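Local coordinates for glutaredoxin-like protein NrdH (Escherichia coli, PDB 1H75) that probably delivers electrons to the NrdEF ribonucleotide reductase system through a redox-active disulfide, at residues E29-V33 and D34-E38; S62-P66 and D67-R71. All coordinates share one frame; numbering follows the deposited sequence. Where two conformers were deposited one is given.

Interaction 1 (E29-V33 and D34-E38); sequences EMINV and DRVPE
I31 and V36 bring their CG2 methyls together beside a turn in which N32 O accepts two weak bonds from later amides. This is a strand-to-helix connection of the thioredoxin fold: edge strand 29-32 ends, the chain turns at V33 and D34 much as in a type I turn, and V36 takes the N-cap position of helix 37-45.

The backbone bonds converge on one carbonyl. N32 O accepts from R35 N at 3.2 Å and from V36 N at 3.0 Å, both bent, so the oxygen is shared rather than firmly gripped. P37 suits the first turn of the helix, where no amide hydrogen is needed.

Side chain to side chain, N32 crosses R35 at about a right angle, its CG 3.8 Å from R35 CG; the first torsion, with CG anti to the backbone N (chi1 -173°), brings it against the R35 methylenes. With an alanine in its place, the N32 O bonds could still form, but the R35 methylenes would probably lose the side chain packed across them and be freer to move. D34 OD2 forms its salt bridge outside the turn, with R8.

In the apolar contacts, V33, buried and wholly apolar, packs on Y6, A40 and L43, while I31 also touches A39. Beta-branched I31 and V36 carry methyls close to the backbone, so short side chains suffice: I31 CG2, anti to its own amide nitrogen, meets V36 CG2 obliquely at 4.0 Å.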
loop_
_atom_site.group_PDB
_atom_site.type_symbol
_atom_site.label_atom_id
_atom_site.label_comp_id
_atom_site.label_asym_id
_atom_site.label_seq_id
_atom_site.Cartn_x
_atom_site.Cartn_y
_atom_site.Cartn_z
ATOM N N GLU A 29 3.530 -7.095 2.556
ATOM C CA GLU A 29 4.854 -6.664 2.958
ATOM C C GLU A 29 4.803 -5.148 3.016
ATOM O O GLU A 29 4.004 -4.510 2.319
ATOM C CB GLU A 29 5.921 -7.125 1.954
ATOM C CG GLU A 29 5.682 -6.715 0.506
ATOM C CD GLU A 29 6.835 -7.111 -0.413
ATOM O OE1 GLU A 29 7.663 -7.954 -0.002
ATOM O OE2 GLU A 29 6.906 -6.591 -1.551
ATOM N N MET A 30 5.622 -4.567 3.879
ATOM C CA MET A 30 5.647 -3.126 3.986
ATOM C C MET A 30 7.036 -2.640 3.659
ATOM O O MET A 30 8.023 -3.315 3.957
ATOM C CB MET A 30 5.267 -2.684 5.392
ATOM C CG MET A 30 3.862 -3.073 5.783
ATOM S SD MET A 30 3.499 -2.472 7.418
ATOM C CE MET A 30 2.446 -1.081 7.031
ATOM N N ILE A 31 7.103 -1.484 3.013
ATOM C CA ILE A 31 8.380 -0.881 2.668
ATOM C C ILE A 31 8.286 0.577 3.037
ATOM O O ILE A 31 7.485 1.320 2.464
ATOM C CB ILE A 31 8.681 -0.998 1.183
ATOM C CG1 ILE A 31 8.888 -2.469 0.831
ATOM C CG2 ILE A 31 9.906 -0.108 0.822
ATOM C CD1 ILE A 31 9.184 -2.724 -0.619
ATOM N N ASN A 32 9.106 0.989 3.998
ATOM C CA ASN A 32 9.132 2.369 4.460
ATOM C C ASN A 32 9.892 3.214 3.433
ATOM O O ASN A 32 11.095 3.027 3.262
ATOM C CB ASN A 32 9.862 2.436 5.805
ATOM C CG ASN A 32 9.780 3.801 6.438
ATOM O OD1 ASN A 32 9.255 3.944 7.547
ATOM N ND2 ASN A 32 10.290 4.820 5.747
ATOM N N VAL A 33 9.198 4.140 2.767
ATOM C CA VAL A 33 9.808 4.964 1.727
ATOM C C VAL A 33 10.863 5.960 2.209
ATOM O O VAL A 33 11.657 6.470 1.405
ATOM C CB VAL A 33 8.728 5.725 0.893
ATOM C CG1 VAL A 33 7.787 4.713 0.233
ATOM C CG2 VAL A 33 7.947 6.682 1.766
ATOM N N ASP A 34 10.880 6.239 3.505
ATOM C CA ASP A 34 11.886 7.151 4.050
ATOM C C ASP A 34 13.196 6.378 4.283
ATOM O O ASP A 34 14.290 6.940 4.131
ATOM C CB ASP A 34 11.361 7.790 5.345
ATOM C CG ASP A 34 10.243 8.788 5.078
ATOM O OD1 ASP A 34 9.356 8.921 5.931
ATOM O OD2 ASP A 34 10.253 9.442 4.017
ATOM N N ARG A 35 13.081 5.102 4.645
ATOM C CA ARG A 35 14.247 4.239 4.875
ATOM C C ARG A 35 14.776 3.658 3.563
ATOM O O ARG A 35 15.927 3.214 3.492
ATOM C CB ARG A 35 13.893 3.064 5.797
ATOM C CG ARG A 35 13.501 3.453 7.202
ATOM C CD ARG A 35 13.227 2.233 8.057
ATOM N NE ARG A 35 14.417 1.408 8.250
ATOM C CZ ARG A 35 14.721 0.816 9.402
ATOM N NH1 ARG A 35 13.920 0.968 10.446
ATOM N NH2 ARG A 35 15.816 0.076 9.512
ATOM N N VAL A 36 13.934 3.668 2.528
ATOM C CA VAL A 36 14.306 3.110 1.221
ATOM C C VAL A 36 14.003 4.149 0.119
ATOM O O VAL A 36 12.997 4.049 -0.599
ATOM C CB VAL A 36 13.501 1.800 0.950
ATOM C CG1 VAL A 36 14.042 1.092 -0.282
ATOM C CG2 VAL A 36 13.575 0.877 2.151
ATOM N N PRO A 37 14.878 5.153 -0.032
ATOM C CA PRO A 37 14.696 6.205 -1.039
ATOM C C PRO A 37 14.561 5.700 -2.464
ATOM O O PRO A 37 13.972 6.376 -3.310
ATOM C CB PRO A 37 15.932 7.088 -0.857
ATOM C CG PRO A 37 16.233 6.947 0.593
ATOM C CD PRO A 37 15.992 5.480 0.881
ATOM N N GLU A 38 15.113 4.529 -2.747
ATOM C CA GLU A 38 14.992 3.960 -4.085
ATOM C C GLU A 38 13.492 3.751 -4.395
ATOM O O GLU A 38 13.035 4.030 -5.505
ATOM C CB GLU A 38 15.717 2.612 -4.149
ATOM C CG GLU A 38 15.644 1.953 -5.522
ATOM C CD GLU A 38 16.513 0.724 -5.617
ATOM O OE1 GLU A 38 16.427 0.015 -6.647
ATOM O OE2 GLU A 38 17.292 0.472 -4.664
#

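Interaction 2 (S62-P66 and D67-R71); sequences SGFRP and DMINR
F64 and I69 meet at the inner end of this turn, where CD1 of I69 approaches CE1 of the F64 ring at 4.1 Å, the two side chains crossing at about a right angle. This is the close-packed half. P66 CD sits centrally on one ring face, 3.8 Å from the plane of F64, so the rigid proline fills that face while the ring also rests on A16, T17 and A20 of helix 12-23. I69, buried, is a fitting residue here: its long branch runs beside the R65 carbonyl, with CG1 3.3 Å from R65 O, and its side chain reaches A20 and W61.

The segment thus turns from the loop after strand 59-62 into the short closing helix of the thioredoxin fold, which lies against helix 12-23. R65 sits at the N-cap position, and R65 O accepts I69 N at 3.0 Å in a fairly straight bond (157° at the hydrogen), with a weaker bond from M68 N. One residue on, P66 O accepts from the amide of N70, a residue whose OD1 is hydrogen-bonded to R24 NE.

Toward solvent the chemistry changes. R65 curls back through bends at chi2 and chi3 and reaches both D67 oxygens with NE and one terminal nitrogen: NE binds OD2 at 2.8 Å, on its syn lone pair, and NH2 binds OD1 at 2.8 Å. Guanidinium and carboxylate are 18° from coplanar, which restrains the rotation of both. D67 presents its oxygens because CG lies between its own N and carbonyl carbon (chi1 58°), and an acid in a helix's first turn probably also gains from the amides there. M68 lays its CG methylene over one guanidinium face, away from the group's centre; the long unbranched chain also touches W61.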
loop_
_atom_site.group_PDB
_atom_site.type_symbol
_atom_site.label_atom_id
_atom_site.label_comp_id
_atom_site.label_asym_id
_atom_site.label_seq_id
_atom_site.Cartn_x
_atom_site.Cartn_y
_atom_site.Cartn_z
ATOM N N SER A 62 -3.039 5.032 -4.325
ATOM C CA SER A 62 -2.472 5.786 -3.202
ATOM C C SER A 62 -3.561 6.266 -2.251
ATOM O O SER A 62 -4.719 6.348 -2.636
ATOM C CB SER A 62 -1.679 6.989 -3.718
ATOM O OG SER A 62 -2.479 7.888 -4.480
ATOM N N GLY A 63 -3.166 6.590 -1.020
ATOM C CA GLY A 63 -4.120 7.045 -0.012
ATOM C C GLY A 63 -4.862 5.867 0.585
ATOM O O GLY A 63 -4.635 4.730 0.172
ATOM N N PHE A 64 -5.715 6.131 1.577
ATOM C CA PHE A 64 -6.517 5.083 2.209
ATOM C C PHE A 64 -7.744 4.863 1.324
ATOM O O PHE A 64 -8.603 5.745 1.181
ATOM C CB PHE A 64 -6.948 5.504 3.611
ATOM C CG PHE A 64 -7.869 4.512 4.283
ATOM C CD1 PHE A 64 -7.478 3.186 4.455
ATOM C CD2 PHE A 64 -9.112 4.920 4.764
ATOM C CE1 PHE A 64 -8.311 2.271 5.100
ATOM C CE2 PHE A 64 -9.952 4.015 5.412
ATOM C CZ PHE A 64 -9.550 2.689 5.579
ATOM N N ARG A 65 -7.809 3.685 0.710
ATOM C CA ARG A 65 -8.879 3.329 -0.199
ATOM C C ARG A 65 -9.512 1.992 0.154
ATOM O O ARG A 65 -9.137 0.953 -0.390
ATOM C CB ARG A 65 -8.344 3.282 -1.632
ATOM C CG ARG A 65 -7.998 4.661 -2.230
ATOM C CD ARG A 65 -9.254 5.494 -2.443
ATOM N NE ARG A 65 -10.153 4.864 -3.407
ATOM C CZ ARG A 65 -10.061 5.000 -4.732
ATOM N NH1 ARG A 65 -9.111 5.763 -5.275
ATOM N NH2 ARG A 65 -10.898 4.336 -5.515
ATOM N N PRO A 66 -10.470 2.001 1.088
ATOM C CA PRO A 66 -11.167 0.783 1.515
ATOM C C PRO A 66 -11.735 0.046 0.302
ATOM O O PRO A 66 -11.720 -1.177 0.238
ATOM C CB PRO A 66 -12.305 1.313 2.384
ATOM C CG PRO A 66 -11.802 2.583 2.897
ATOM C CD PRO A 66 -10.988 3.192 1.785
ATOM N N ASP A 67 -12.258 0.809 -0.657
ATOM C CA ASP A 67 -12.853 0.187 -1.832
ATOM C C ASP A 67 -11.863 -0.585 -2.684
ATOM O O ASP A 67 -12.219 -1.589 -3.325
ATOM C CB ASP A 67 -13.570 1.228 -2.689
ATOM C CG ASP A 67 -12.665 2.356 -3.144
ATOM O OD1 ASP A 67 -12.826 2.775 -4.308
ATOM O OD2 ASP A 67 -11.829 2.858 -2.356
ATOM N N MET A 68 -10.622 -0.105 -2.735
ATOM C CA MET A 68 -9.607 -0.813 -3.507
ATOM C C MET A 68 -9.063 -2.006 -2.704
ATOM O O MET A 68 -8.715 -3.042 -3.273
ATOM C CB MET A 68 -8.438 0.125 -3.864
ATOM C CG MET A 68 -8.806 1.225 -4.886
ATOM S SD MET A 68 -9.431 0.605 -6.456
ATOM C CE MET A 68 -7.887 0.157 -7.230
ATOM N N ILE A 69 -9.004 -1.847 -1.386
ATOM C CA ILE A 69 -8.520 -2.915 -0.522
ATOM C C ILE A 69 -9.455 -4.101 -0.672
ATOM O O ILE A 69 -9.015 -5.245 -0.674
ATOM C CB ILE A 69 -8.458 -2.456 0.953
ATOM C CG1 ILE A 69 -7.345 -1.411 1.102
ATOM C CG2 ILE A 69 -8.176 -3.650 1.862
ATOM C CD1 ILE A 69 -7.339 -0.662 2.436
ATOM N N ASN A 70 -10.743 -3.813 -0.828
ATOM C CA ASN A 70 -11.722 -4.867 -0.993
ATOM C C ASN A 70 -11.536 -5.629 -2.289
ATOM O O ASN A 70 -12.053 -6.737 -2.425
ATOM C CB ASN A 70 -13.142 -4.307 -0.889
ATOM C CG ASN A 70 -13.567 -4.108 0.542
ATOM O OD1 ASN A 70 -12.967 -4.678 1.463
ATOM N ND2 ASN A 70 -14.604 -3.311 0.750
ATOM N N ARG A 71 -10.789 -5.058 -3.236
ATOM C CA ARG A 71 -10.543 -5.776 -4.486
ATOM C C ARG A 71 -9.444 -6.829 -4.331
ATOM O O ARG A 71 -9.155 -7.562 -5.274
ATOM C CB ARG A 71 -10.188 -4.797 -5.609
ATOM C CG ARG A 71 -11.365 -3.892 -5.960
ATOM C CD ARG A 71 -11.091 -3.066 -7.209
ATOM N NE ARG A 71 -10.748 -3.937 -8.326
ATOM C CZ ARG A 71 -10.250 -3.520 -9.484
ATOM N NH1 ARG A 71 -10.033 -2.232 -9.693
ATOM N NH2 ARG A 71 -9.954 -4.409 -10.430
#

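Both contacts are local surface turns that lead into a helix, but they lie on opposite sides of the chain's centre, about 20 Å apart between centres, and do not touch. Interaction 1 takes edge strand 29-32 into helix 37-45; interaction 2 takes the chain from the other edge strand, 59-62, into helix 66-69. Each has a proline just after its N-cap residue and one buried aliphatic side chain, V33 or I69. Their chemistry differs: in 29-38 the acid looks beyond the turn to R8, and the backbone bonds that close it are weak, whereas 62-71 pairs its own acid and base and adds straighter helical bonds from I69 N and N70 N. V33 and F64 each approach the probable redox-active C11 and C14 without touching them.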